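Local coordinates for core protein VP4 (Bluetongue virus, PDB 2JHP), which caps viral messenger RNA as a multifunctional enzyme that holds guanine and S-adenosyl-L-homocysteine at two places each, and forms part of the inner capsid, at residues Phe410-Arg415 with Pro422-Val427; Thr435-Arg440 with Tyr444-Phe449; Asp243-Ile248 with Ala293-Gly298. One frame throughout, in Å; residues are numbered along the deposited sequence.

In the fold
From the N terminus, interaction 3 comes first. It closes a loop of 44 residues and ties the short helix 246-249 to the C-terminal end of helix 280-295, beside the mixed sheet with strands 192-196 and 260-264. Interaction 1 closes over 6 residues, where the loop after strand 406-408 folds back on helix 421-430. Interaction 2 closes over 3 and joins the end of strand 433-437 to the loop before helix 453-460. The three are in series; none encloses or crosses another. Interactions 1 and 2 share one bound guanine and touch: Phe410 N bonds to Thr435 OG1, and Thr413 OG1 to Asp448 OD1. Interaction 3 lies apart, its centre about 45 Å from that of interaction 1.

Interaction 1: residues Phe410-Arg415 with Pro422-Val427; sequences FYLTNR and PSIYEV. With SAH (S-adenosyl-L-homocysteine), chain B; GUN (guanine), chain E.
Leu412 comes closest to Ile424 in the backbone, CA to CA 6.3 Å, where a type I turn from Tyr411 to Asn414 meets helix 421-430. The turn is closed by Asn414 N bonding to Tyr411 O. Leu412 CB points from the backbone toward the helix. Leu412 CG lies 3.9 Å from Ile424 CG2, and the two side chains slide past each other in opposite directions. Ile424 CG1 is anti to the carbonyl carbon (chi1 -71°) and carries CD1 to 3.7 Å from Leu412 O. That oxygen is hydrogen-bonded to Asn417. Further along the helix, Val427 CG1 meets Leu412 CD2 at 4.2 Å.

Other residues of the same loop line the ligand sites. Tyr411 CD1 lies 3.4 Å from C5 of the S-adenosyl-L-homocysteine adenine, and Asn414 OD1 is 3.3 Å from its C8. The Phe410 ring has guanine N1 over one face, 3.9 Å from CE2, and S-adenosyl-L-homocysteine O at its edge. The loop follows strand 406-408 of a Rossmann-like sheet with the strand order of class I methyltransferases. No hydrogen bond joins the two segments. The contact is apolar and buried, and it sets the ligand-binding loop against the helix through leucine, isoleucine and valine.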
loop_
_atom_site.group_PDB
_atom_site.type_symbol
_atom_site.label_atom_id
_atom_site.label_comp_id
_atom_site.label_asym_id
_atom_site.label_seq_id
_atom_site.Cartn_x
_atom_site.Cartn_y
_atom_site.Cartn_z
ATOM N N PHE A 410 3.148 4.372 -3.506
ATOM C CA PHE A 410 2.293 3.908 -4.584
ATOM C C PHE A 410 1.212 4.899 -5.002
ATOM O O PHE A 410 0.028 4.578 -4.961
ATOM C CB PHE A 410 1.644 2.539 -4.252
ATOM C CG PHE A 410 2.609 1.494 -3.799
ATOM C CD1 PHE A 410 2.658 1.122 -2.468
ATOM C CD2 PHE A 410 3.459 0.874 -4.703
ATOM C CE1 PHE A 410 3.543 0.156 -2.038
ATOM C CE2 PHE A 410 4.350 -0.109 -4.284
ATOM C CZ PHE A 410 4.395 -0.465 -2.947
ATOM N N TYR A 411 1.619 6.096 -5.405
ATOM C CA TYR A 411 0.658 7.083 -5.861
ATOM C C TYR A 411 1.277 8.117 -6.794
ATOM O O TYR A 411 0.639 8.551 -7.755
ATOM C CB TYR A 411 -0.066 7.745 -4.668
ATOM C CG TYR A 411 0.623 8.938 -4.029
ATOM C CD1 TYR A 411 0.438 10.224 -4.538
ATOM C CD2 TYR A 411 1.429 8.783 -2.896
ATOM C CE1 TYR A 411 1.053 11.333 -3.945
ATOM C CE2 TYR A 411 2.057 9.886 -2.287
ATOM C CZ TYR A 411 1.861 11.156 -2.810
ATOM O OH TYR A 411 2.478 12.252 -2.245
ATOM N N LEU A 412 2.514 8.505 -6.508
ATOM C CA LEU A 412 3.206 9.543 -7.287
ATOM C C LEU A 412 2.949 9.497 -8.800
ATOM O O LEU A 412 2.519 10.484 -9.385
ATOM C CB LEU A 412 4.703 9.498 -7.005
ATOM C CG LEU A 412 5.326 10.440 -5.958
ATOM C CD1 LEU A 412 4.340 11.350 -5.260
ATOM C CD2 LEU A 412 6.148 9.675 -4.949
ATOM N N THR A 413 3.185 8.336 -9.409
ATOM C CA THR A 413 3.187 8.172 -10.842
ATOM C C THR A 413 1.865 7.642 -11.349
ATOM O O THR A 413 1.789 7.096 -12.463
ATOM C CB THR A 413 4.278 7.209 -11.259
ATOM O OG1 THR A 413 4.300 6.099 -10.359
ATOM C CG2 THR A 413 5.643 7.906 -11.249
ATOM N N ASN A 414 0.821 7.784 -10.527
ATOM C CA ASN A 414 -0.562 7.649 -10.970
ATOM C C ASN A 414 -0.821 8.645 -12.096
ATOM O O ASN A 414 -0.289 9.761 -12.075
ATOM C CB ASN A 414 -1.533 7.940 -9.826
ATOM C CG ASN A 414 -1.760 6.743 -8.902
ATOM O OD1 ASN A 414 -2.750 6.712 -8.175
ATOM N ND2 ASN A 414 -0.845 5.771 -8.913
ATOM N N ARG A 415 -1.653 8.248 -13.061
ATOM C CA ARG A 415 -1.875 9.030 -14.265
ATOM C C ARG A 415 -2.423 10.445 -13.995
ATOM O O ARG A 415 -2.179 11.366 -14.784
ATOM C CB ARG A 415 -2.757 8.255 -15.242
ATOM C CG ARG A 415 -2.555 8.649 -16.698
ATOM C CD ARG A 415 -2.908 7.506 -17.658
ATOM N NE ARG A 415 -2.032 6.347 -17.454
ATOM C CZ ARG A 415 -0.895 6.128 -18.111
ATOM N NH1 ARG A 415 -0.470 6.975 -19.044
ATOM N NH2 ARG A 415 -0.183 5.045 -17.839
ATOM N N PRO A 422 8.689 17.634 -11.586
ATOM C CA PRO A 422 9.375 18.470 -10.606
ATOM C C PRO A 422 8.880 18.225 -9.186
ATOM O O PRO A 422 9.690 17.973 -8.292
ATOM C CB PRO A 422 9.032 19.898 -11.050
ATOM C CG PRO A 422 8.819 19.786 -12.541
ATOM C CD PRO A 422 8.208 18.413 -12.746
ATOM N N SER A 423 7.563 18.270 -8.986
ATOM C CA SER A 423 7.008 18.197 -7.638
ATOM C C SER A 423 7.036 16.761 -7.137
ATOM O O SER A 423 7.014 16.524 -5.924
ATOM C CB SER A 423 5.590 18.788 -7.584
ATOM O OG SER A 423 4.683 17.992 -8.329
ATOM N N ILE A 424 7.081 15.813 -8.079
ATOM C CA ILE A 424 7.262 14.395 -7.768
ATOM C C ILE A 424 8.659 14.196 -7.199
ATOM O O ILE A 424 8.813 13.643 -6.121
ATOM C CB ILE A 424 7.006 13.468 -9.011
ATOM C CG1 ILE A 424 5.508 13.434 -9.364
ATOM C CG2 ILE A 424 7.566 12.046 -8.784
ATOM C CD1 ILE A 424 5.167 12.678 -10.638
ATOM N N TYR A 425 9.671 14.678 -7.914
ATOM C CA TYR A 425 11.053 14.584 -7.444
ATOM C C TYR A 425 11.264 15.350 -6.135
ATOM O O TYR A 425 12.035 14.926 -5.280
ATOM C CB TYR A 425 12.039 15.027 -8.538
ATOM C CG TYR A 425 12.125 14.045 -9.689
ATOM C CD1 TYR A 425 11.708 14.396 -10.979
ATOM C CD2 TYR A 425 12.602 12.750 -9.481
ATOM C CE1 TYR A 425 11.770 13.467 -12.040
ATOM C CE2 TYR A 425 12.656 11.817 -10.538
ATOM C CZ TYR A 425 12.251 12.184 -11.799
ATOM O OH TYR A 425 12.336 11.243 -12.781
ATOM N N GLU A 426 10.544 16.458 -5.980
ATOM C CA GLU A 426 10.557 17.238 -4.746
ATOM C C GLU A 426 10.060 16.400 -3.564
ATOM O O GLU A 426 10.580 16.519 -2.458
ATOM C CB GLU A 426 9.719 18.510 -4.905
ATOM C CG GLU A 426 10.118 19.667 -3.998
ATOM C CD GLU A 426 10.990 20.713 -4.695
ATOM O OE1 GLU A 426 10.650 21.098 -5.841
ATOM O OE2 GLU A 426 12.000 21.171 -4.097
ATOM N N VAL A 427 9.069 15.543 -3.795
ATOM C CA VAL A 427 8.642 14.585 -2.771
ATOM C C VAL A 427 9.723 13.532 -2.467
ATOM O O VAL A 427 10.057 13.294 -1.303
ATOM C CB VAL A 427 7.316 13.889 -3.142
ATOM C CG1 VAL A 427 7.025 12.748 -2.188
ATOM C CG2 VAL A 427 6.182 14.883 -3.133
HETATM N N SAH B . -0.568 4.578 -0.759
HETATM C CA SAH B . -1.377 3.322 -0.664
HETATM C CB SAH B . -2.413 3.134 -1.778
HETATM C CG SAH B . -2.206 3.788 -3.131
HETATM S SD SAH B . -3.723 3.690 -4.120
HETATM C C SAH B . -0.518 2.078 -0.508
HETATM O O SAH B . 0.462 2.085 0.240
HETATM O OXT SAH B . -0.800 1.032 -1.093
HETATM C "C5'" SAH B . -3.380 5.332 -4.814
HETATM C "C4'" SAH B . -4.237 6.427 -4.202
HETATM O "O4'" SAH B . -3.537 7.655 -4.172
HETATM C "C3'" SAH B . -5.526 6.666 -4.983
HETATM O "O3'" SAH B . -6.558 6.829 -4.024
HETATM C "C2'" SAH B . -5.295 7.987 -5.700
HETATM O "O2'" SAH B . -6.464 8.749 -5.838
HETATM C "C1'" SAH B . -4.323 8.689 -4.752
HETATM N N9 SAH B . -3.504 9.725 -5.421
HETATM C C8 SAH B . -2.980 9.688 -6.693
HETATM N N7 SAH B . -2.299 10.841 -6.915
HETATM C C5 SAH B . -2.378 11.615 -5.807
HETATM C C6 SAH B . -1.865 12.875 -5.485
HETATM N N6 SAH B . -1.132 13.548 -6.369
HETATM N N1 SAH B . -2.107 13.422 -4.238
HETATM C C2 SAH B . -2.858 12.721 -3.311
HETATM N N3 SAH B . -3.368 11.473 -3.625
HETATM C C4 SAH B . -3.135 10.925 -4.854
HETATM N N9 GUN E . -0.415 -3.037 -2.012
HETATM C C8 GUN E . -1.466 -2.241 -2.207
HETATM N N7 GUN E . -1.374 -1.680 -3.415
HETATM C C5 GUN E . -0.260 -2.121 -4.000
HETATM C C6 GUN E . 0.336 -1.882 -5.239
HETATM O O6 GUN E . -0.184 -1.119 -6.052
HETATM N N1 GUN E . 1.541 -2.524 -5.554
HETATM C C2 GUN E . 2.110 -3.385 -4.603
HETATM N N2 GUN E . 3.243 -4.007 -4.866
HETATM N N3 GUN E . 1.507 -3.590 -3.419
HETATM C C4 GUN E . 0.351 -2.987 -3.101
#

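Interaction 2: residues Thr435-Arg440 with Tyr444-Phe449; sequences TAWVGR and YDYDDF. With GUN (guanine), chain E.
The indole of Trp437 reaches across to Tyr446 and Asp448, which meet different parts of it. Its CG is anti to the backbone N (chi1 -178°), which directs the ring from the end of strand 433-437 toward the loop 444-449. Tyr446 CD2 sits over one face of the indole, toward the rim of the six-membered ring, 3.6 Å from CZ3. The six-membered ring of Trp437 and the Tyr446 ring have centroids 5.0 Å apart and planes at 38°, an oblique pair that is neither a stack nor edge-to-face. Asp448 offers its CB to the five-membered ring of Trp437 in a CH-pi contact, 4.1 Å from the centroid and 28° off the normal. Its carboxylate plane is turned steeply against the indole. On the opposite face the backbone N of Gly439 lies above the plane, toward the rim. At the edge, Trp437 CD1 lies 3.7 Å from Phe449 O.

The polar ends are engaged elsewhere. Asp448 OD1 is hydrogen-bonded to Thr413 OG1, which also bonds to Trp437 N. This threonine therefore links the two segments at the point where they approach. Tyr446 OH donates to guanine O6 at 2.9 Å, and the base oxygen lies near the plane of the phenol ring, at its edge. Trp495, another residue of this guanine pocket, packs edge-to-face with Tyr446, while Phe499 does so with Trp437.

No hydrogen bond runs directly between the segments. Their contact is mainly aromatic and apolar. The indole lies against the tyrosine that bonds guanine O6, consistent with a second-shell residue that limits how the phenol can turn.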
loop_
_atom_site.group_PDB
_atom_site.type_symbol
_atom_site.label_atom_id
_atom_site.label_comp_id
_atom_site.label_asym_id
_atom_site.label_seq_id
_atom_site.Cartn_x
_atom_site.Cartn_y
_atom_site.Cartn_z
ATOM N N THR A 435 7.713 5.767 -3.639
ATOM C CA THR A 435 7.821 4.893 -4.809
ATOM C C THR A 435 7.448 5.618 -6.096
ATOM O O THR A 435 6.631 6.527 -6.084
ATOM C CB THR A 435 6.925 3.643 -4.700
ATOM O OG1 THR A 435 5.568 4.052 -4.517
ATOM C CG2 THR A 435 7.365 2.742 -3.565
ATOM N N ALA A 436 8.060 5.190 -7.193
ATOM C CA ALA A 436 7.725 5.678 -8.513
ATOM C C ALA A 436 7.813 4.544 -9.527
ATOM O O ALA A 436 8.755 3.755 -9.534
ATOM C CB ALA A 436 8.639 6.823 -8.913
ATOM N N TRP A 437 6.811 4.473 -10.381
ATOM C CA TRP A 437 6.759 3.471 -11.427
ATOM C C TRP A 437 7.757 3.765 -12.572
ATOM O O TRP A 437 7.781 4.881 -13.099
ATOM C CB TRP A 437 5.335 3.405 -11.976
ATOM C CG TRP A 437 5.156 2.393 -13.013
ATOM C CD1 TRP A 437 5.240 2.582 -14.362
ATOM C CD2 TRP A 437 4.852 1.009 -12.824
ATOM N NE1 TRP A 437 4.990 1.403 -15.029
ATOM C CE2 TRP A 437 4.757 0.421 -14.105
ATOM C CE3 TRP A 437 4.636 0.211 -11.702
ATOM C CZ2 TRP A 437 4.459 -0.927 -14.293
ATOM C CZ3 TRP A 437 4.350 -1.135 -11.881
ATOM C CH2 TRP A 437 4.260 -1.693 -13.174
ATOM N N VAL A 438 8.565 2.764 -12.931
ATOM C CA VAL A 438 9.584 2.897 -13.962
ATOM C C VAL A 438 9.424 1.810 -15.019
ATOM O O VAL A 438 10.112 1.829 -16.046
ATOM C CB VAL A 438 11.025 2.865 -13.384
ATOM C CG1 VAL A 438 11.306 4.110 -12.547
ATOM C CG2 VAL A 438 11.271 1.598 -12.584
ATOM N N GLY A 439 8.524 0.860 -14.767
ATOM C CA GLY A 439 8.276 -0.232 -15.683
ATOM C C GLY A 439 7.834 0.236 -17.061
ATOM O O GLY A 439 7.016 1.144 -17.177
ATOM N N ARG A 440 8.387 -0.379 -18.105
ATOM C CA ARG A 440 8.070 0.011 -19.486
ATOM C C ARG A 440 7.217 -1.015 -20.219
ATOM O O ARG A 440 6.633 -0.688 -21.249
ATOM C CB ARG A 440 9.344 0.311 -20.298
ATOM C CG ARG A 440 10.233 1.349 -19.671
ATOM C CD ARG A 440 11.234 1.874 -20.655
ATOM N NE ARG A 440 11.455 3.294 -20.412
ATOM C CZ ARG A 440 10.883 4.288 -21.089
ATOM N NH1 ARG A 440 10.051 4.037 -22.096
ATOM N NH2 ARG A 440 11.156 5.545 -20.759
ATOM N N TYR A 444 -0.161 -4.616 -17.474
ATOM C CA TYR A 444 -1.600 -4.755 -17.226
ATOM C C TYR A 444 -2.074 -4.639 -15.769
ATOM O O TYR A 444 -1.324 -4.929 -14.824
ATOM C CB TYR A 444 -2.046 -6.087 -17.832
ATOM C CG TYR A 444 -0.981 -6.695 -18.729
ATOM C CD1 TYR A 444 -0.949 -6.419 -20.096
ATOM C CD2 TYR A 444 0.024 -7.518 -18.197
ATOM C CE1 TYR A 444 0.044 -6.963 -20.915
ATOM C CE2 TYR A 444 1.020 -8.069 -19.012
ATOM C CZ TYR A 444 1.021 -7.786 -20.372
ATOM O OH TYR A 444 1.992 -8.325 -21.192
ATOM N N ASP A 445 -3.334 -4.217 -15.618
ATOM C CA ASP A 445 -3.972 -3.918 -14.319
ATOM C C ASP A 445 -3.221 -2.871 -13.476
ATOM O O ASP A 445 -3.381 -2.809 -12.246
ATOM C CB ASP A 445 -4.245 -5.200 -13.510
ATOM C CG ASP A 445 -5.147 -6.186 -14.250
ATOM O OD1 ASP A 445 -5.226 -7.355 -13.814
ATOM O OD2 ASP A 445 -5.773 -5.801 -15.263
ATOM N N TYR A 446 -2.415 -2.041 -14.140
ATOM C CA TYR A 446 -1.711 -0.963 -13.454
ATOM C C TYR A 446 -1.589 0.286 -14.334
ATOM O O TYR A 446 -0.933 0.264 -15.381
ATOM C CB TYR A 446 -0.353 -1.439 -12.923
ATOM C CG TYR A 446 -0.027 -0.832 -11.577
ATOM C CD1 TYR A 446 -0.772 -1.171 -10.447
ATOM C CD2 TYR A 446 1.022 0.092 -11.431
ATOM C CE1 TYR A 446 -0.483 -0.603 -9.199
ATOM C CE2 TYR A 446 1.319 0.662 -10.188
ATOM C CZ TYR A 446 0.560 0.313 -9.077
ATOM O OH TYR A 446 0.827 0.868 -7.847
ATOM N N ASP A 447 -2.220 1.367 -13.876
ATOM C CA ASP A 447 -2.423 2.586 -14.658
ATOM C C ASP A 447 -1.445 3.728 -14.331
ATOM O O ASP A 447 -1.847 4.880 -14.145
ATOM C CB ASP A 447 -3.861 3.060 -14.437
ATOM C CG ASP A 447 -4.268 4.188 -15.389
ATOM O OD1 ASP A 447 -4.346 3.955 -16.626
ATOM O OD2 ASP A 447 -4.531 5.309 -14.884
ATOM N N ASP A 448 -0.160 3.416 -14.270
ATOM C CA ASP A 448 0.845 4.426 -13.968
ATOM C C ASP A 448 1.657 4.758 -15.207
ATOM O O ASP A 448 1.776 3.943 -16.110
ATOM C CB ASP A 448 1.773 3.932 -12.859
ATOM C CG ASP A 448 1.267 4.280 -11.466
ATOM O OD1 ASP A 448 2.103 4.496 -10.550
ATOM O OD2 ASP A 448 0.035 4.342 -11.283
ATOM N N PHE A 449 2.205 5.970 -15.252
ATOM C CA PHE A 449 3.191 6.313 -16.254
ATOM C C PHE A 449 4.575 6.065 -15.665
ATOM O O PHE A 449 4.782 6.203 -14.456
ATOM C CB PHE A 449 3.019 7.760 -16.716
ATOM C CG PHE A 449 3.301 8.790 -15.647
ATOM C CD1 PHE A 449 4.593 9.323 -15.474
ATOM C CD2 PHE A 449 2.282 9.254 -14.830
ATOM C CE1 PHE A 449 4.851 10.279 -14.519
ATOM C CE2 PHE A 449 2.554 10.219 -13.855
ATOM C CZ PHE A 449 3.839 10.721 -13.708
HETATM N N9 GUN E . -0.415 -3.037 -2.012
HETATM C C8 GUN E . -1.466 -2.241 -2.207
HETATM N N7 GUN E . -1.374 -1.680 -3.415
HETATM C C5 GUN E . -0.260 -2.121 -4.000
HETATM C C6 GUN E . 0.336 -1.882 -5.239
HETATM O O6 GUN E . -0.184 -1.119 -6.052
HETATM N N1 GUN E . 1.541 -2.524 -5.554
HETATM C C2 GUN E . 2.110 -3.385 -4.603
HETATM N N2 GUN E . 3.243 -4.007 -4.866
HETATM N N3 GUN E . 1.507 -3.590 -3.419
HETATM C C4 GUN E . 0.351 -2.987 -3.101
#

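Interaction 3: residues Asp243-Ile248 with Ala293-Gly298; sequences DSKKDI and AYEMGG
Lys245 and Met296 have the nearest CA atoms, 7.0 Å apart, where the residues leading into helix 246-249 meet the C-terminal end of helix 280-295. Met296 is the first residue to leave helical geometry there. Its side chain is bent at chi3 (139°), bringing CE to 3.4 Å from both Ile248 CB and Lys245 O. The sulfur lies farther out, Met296 SD to Ile248 CB 4.1 Å, and the two side chains are oblique to each other. Nearer the backbone, Met296 CG packs on Lys245 CB at 3.9 Å. Ile248 also rests on Phe262, His194 and Ile196 of a Rossmann-like sheet with the strand order of class I methyltransferases.

Toward the surface, the extended chain of Lys245 crosses Glu295 at about a right angle. Lys245 CD is 3.5 Å from Glu295 OE2, but NZ stays 4.2 Å from that oxygen. Asp247 OD2 accepts a hydrogen bond from Asp243 N, nearly along its C-O axis, and a weak one from Ser244 N.

No hydrogen bond crosses between the segments. The join rests on Met296 against Ile248 and the aliphatic part of Lys245; the opposite charges, too far apart for a salt bridge, could add a modest attraction.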
loop_
_atom_site.group_PDB
_atom_site.type_symbol
_atom_site.label_atom_id
_atom_site.label_comp_id
_atom_site.label_asym_id
_atom_site.label_seq_id
_atom_site.Cartn_x
_atom_site.Cartn_y
_atom_site.Cartn_z
ATOM N N ASP A 243 -34.152 9.371 26.089
ATOM C CA ASP A 243 -34.976 10.473 25.581
ATOM C C ASP A 243 -34.255 11.830 25.602
ATOM O O ASP A 243 -34.656 12.760 24.893
ATOM C CB ASP A 243 -36.359 10.531 26.276
ATOM C CG ASP A 243 -36.271 10.716 27.793
ATOM O OD1 ASP A 243 -35.163 10.624 28.367
ATOM O OD2 ASP A 243 -37.333 10.954 28.419
ATOM N N SER A 244 -33.189 11.931 26.399
ATOM C CA SER A 244 -32.377 13.152 26.463
ATOM C C SER A 244 -30.887 12.871 26.603
ATOM O O SER A 244 -30.474 11.759 26.951
ATOM C CB SER A 244 -32.836 14.069 27.598
ATOM O OG SER A 244 -32.823 13.393 28.845
ATOM N N LYS A 245 -30.088 13.898 26.325
ATOM C CA LYS A 245 -28.640 13.832 26.466
ATOM C C LYS A 245 -28.223 13.410 27.871
ATOM O O LYS A 245 -27.178 12.786 28.044
ATOM C CB LYS A 245 -28.010 15.185 26.116
ATOM C CG LYS A 245 -28.534 16.370 26.920
ATOM C CD LYS A 245 -27.740 17.630 26.630
ATOM C CE LYS A 245 -28.293 18.816 27.425
ATOM N NZ LYS A 245 -27.559 20.093 27.169
ATOM N N LYS A 246 -29.050 13.751 28.863
ATOM C CA LYS A 246 -28.802 13.405 30.262
ATOM C C LYS A 246 -28.500 11.920 30.476
ATOM O O LYS A 246 -27.678 11.569 31.324
ATOM C CB LYS A 246 -29.991 13.808 31.130
ATOM C CG LYS A 246 -30.112 15.316 31.416
ATOM C CD LYS A 246 -31.502 15.699 31.947
ATOM C CE LYS A 246 -31.688 15.319 33.411
ATOM N NZ LYS A 246 -33.022 15.749 33.936
ATOM N N ASP A 247 -29.157 11.059 29.700
ATOM C CA ASP A 247 -28.984 9.606 29.816
ATOM C C ASP A 247 -27.603 9.124 29.372
ATOM O O ASP A 247 -27.215 7.990 29.654
ATOM C CB ASP A 247 -30.064 8.883 29.005
ATOM C CG ASP A 247 -31.467 9.284 29.414
ATOM O OD1 ASP A 247 -31.741 9.323 30.635
ATOM O OD2 ASP A 247 -32.297 9.558 28.517
ATOM N N ILE A 248 -26.876 9.999 28.680
ATOM C CA ILE A 248 -25.574 9.686 28.096
ATOM C C ILE A 248 -24.442 10.432 28.806
ATOM O O ILE A 248 -23.356 9.884 28.996
ATOM C CB ILE A 248 -25.556 10.014 26.588
ATOM C CG1 ILE A 248 -26.728 9.325 25.887
ATOM C CG2 ILE A 248 -24.225 9.608 25.952
ATOM C CD1 ILE A 248 -27.015 9.869 24.539
ATOM N N ALA A 293 -27.519 14.334 19.531
ATOM C CA ALA A 293 -26.145 14.409 19.044
ATOM C C ALA A 293 -25.672 15.863 18.929
ATOM O O ALA A 293 -24.576 16.195 19.383
ATOM C CB ALA A 293 -25.992 13.661 17.699
ATOM N N TYR A 294 -26.505 16.714 18.326
ATOM C CA TYR A 294 -26.187 18.134 18.164
ATOM C C TYR A 294 -25.950 18.811 19.524
ATOM O O TYR A 294 -24.991 19.565 19.672
ATOM C CB TYR A 294 -27.287 18.855 17.366
ATOM C CG TYR A 294 -26.892 20.221 16.833
ATOM C CD1 TYR A 294 -26.166 20.348 15.642
ATOM C CD2 TYR A 294 -27.247 21.383 17.509
ATOM C CE1 TYR A 294 -25.793 21.587 15.143
ATOM C CE2 TYR A 294 -26.880 22.646 17.016
ATOM C CZ TYR A 294 -26.150 22.732 15.829
ATOM O OH TYR A 294 -25.780 23.962 15.326
ATOM N N GLU A 295 -26.806 18.521 20.510
ATOM C CA GLU A 295 -26.667 19.064 21.866
ATOM C C GLU A 295 -25.325 18.665 22.441
ATOM O O GLU A 295 -24.692 19.429 23.172
ATOM C CB GLU A 295 -27.754 18.523 22.799
ATOM C CG GLU A 295 -29.183 18.890 22.448
ATOM C CD GLU A 295 -30.186 18.153 23.320
ATOM O OE1 GLU A 295 -30.765 17.145 22.852
ATOM O OE2 GLU A 295 -30.385 18.572 24.483
ATOM N N MET A 296 -24.908 17.454 22.094
ATOM C CA MET A 296 -23.699 16.859 22.617
ATOM C C MET A 296 -22.479 17.042 21.709
ATOM O O MET A 296 -21.434 16.423 21.928
ATOM C CB MET A 296 -23.945 15.387 22.897
ATOM C CG MET A 296 -24.603 15.131 24.222
ATOM S SD MET A 296 -24.883 13.377 24.417
ATOM C CE MET A 296 -24.444 13.227 26.127
ATOM N N GLY A 297 -22.606 17.890 20.693
ATOM C CA GLY A 297 -21.438 18.335 19.938
ATOM C C GLY A 297 -20.517 19.022 20.928
ATOM O O GLY A 297 -20.975 19.770 21.797
ATOM N N GLY A 298 -19.222 18.769 20.815
ATOM C CA GLY A 298 -18.275 19.232 21.824
ATOM C C GLY A 298 -17.752 18.052 22.619
ATOM O O GLY A 298 -16.580 18.027 22.990
#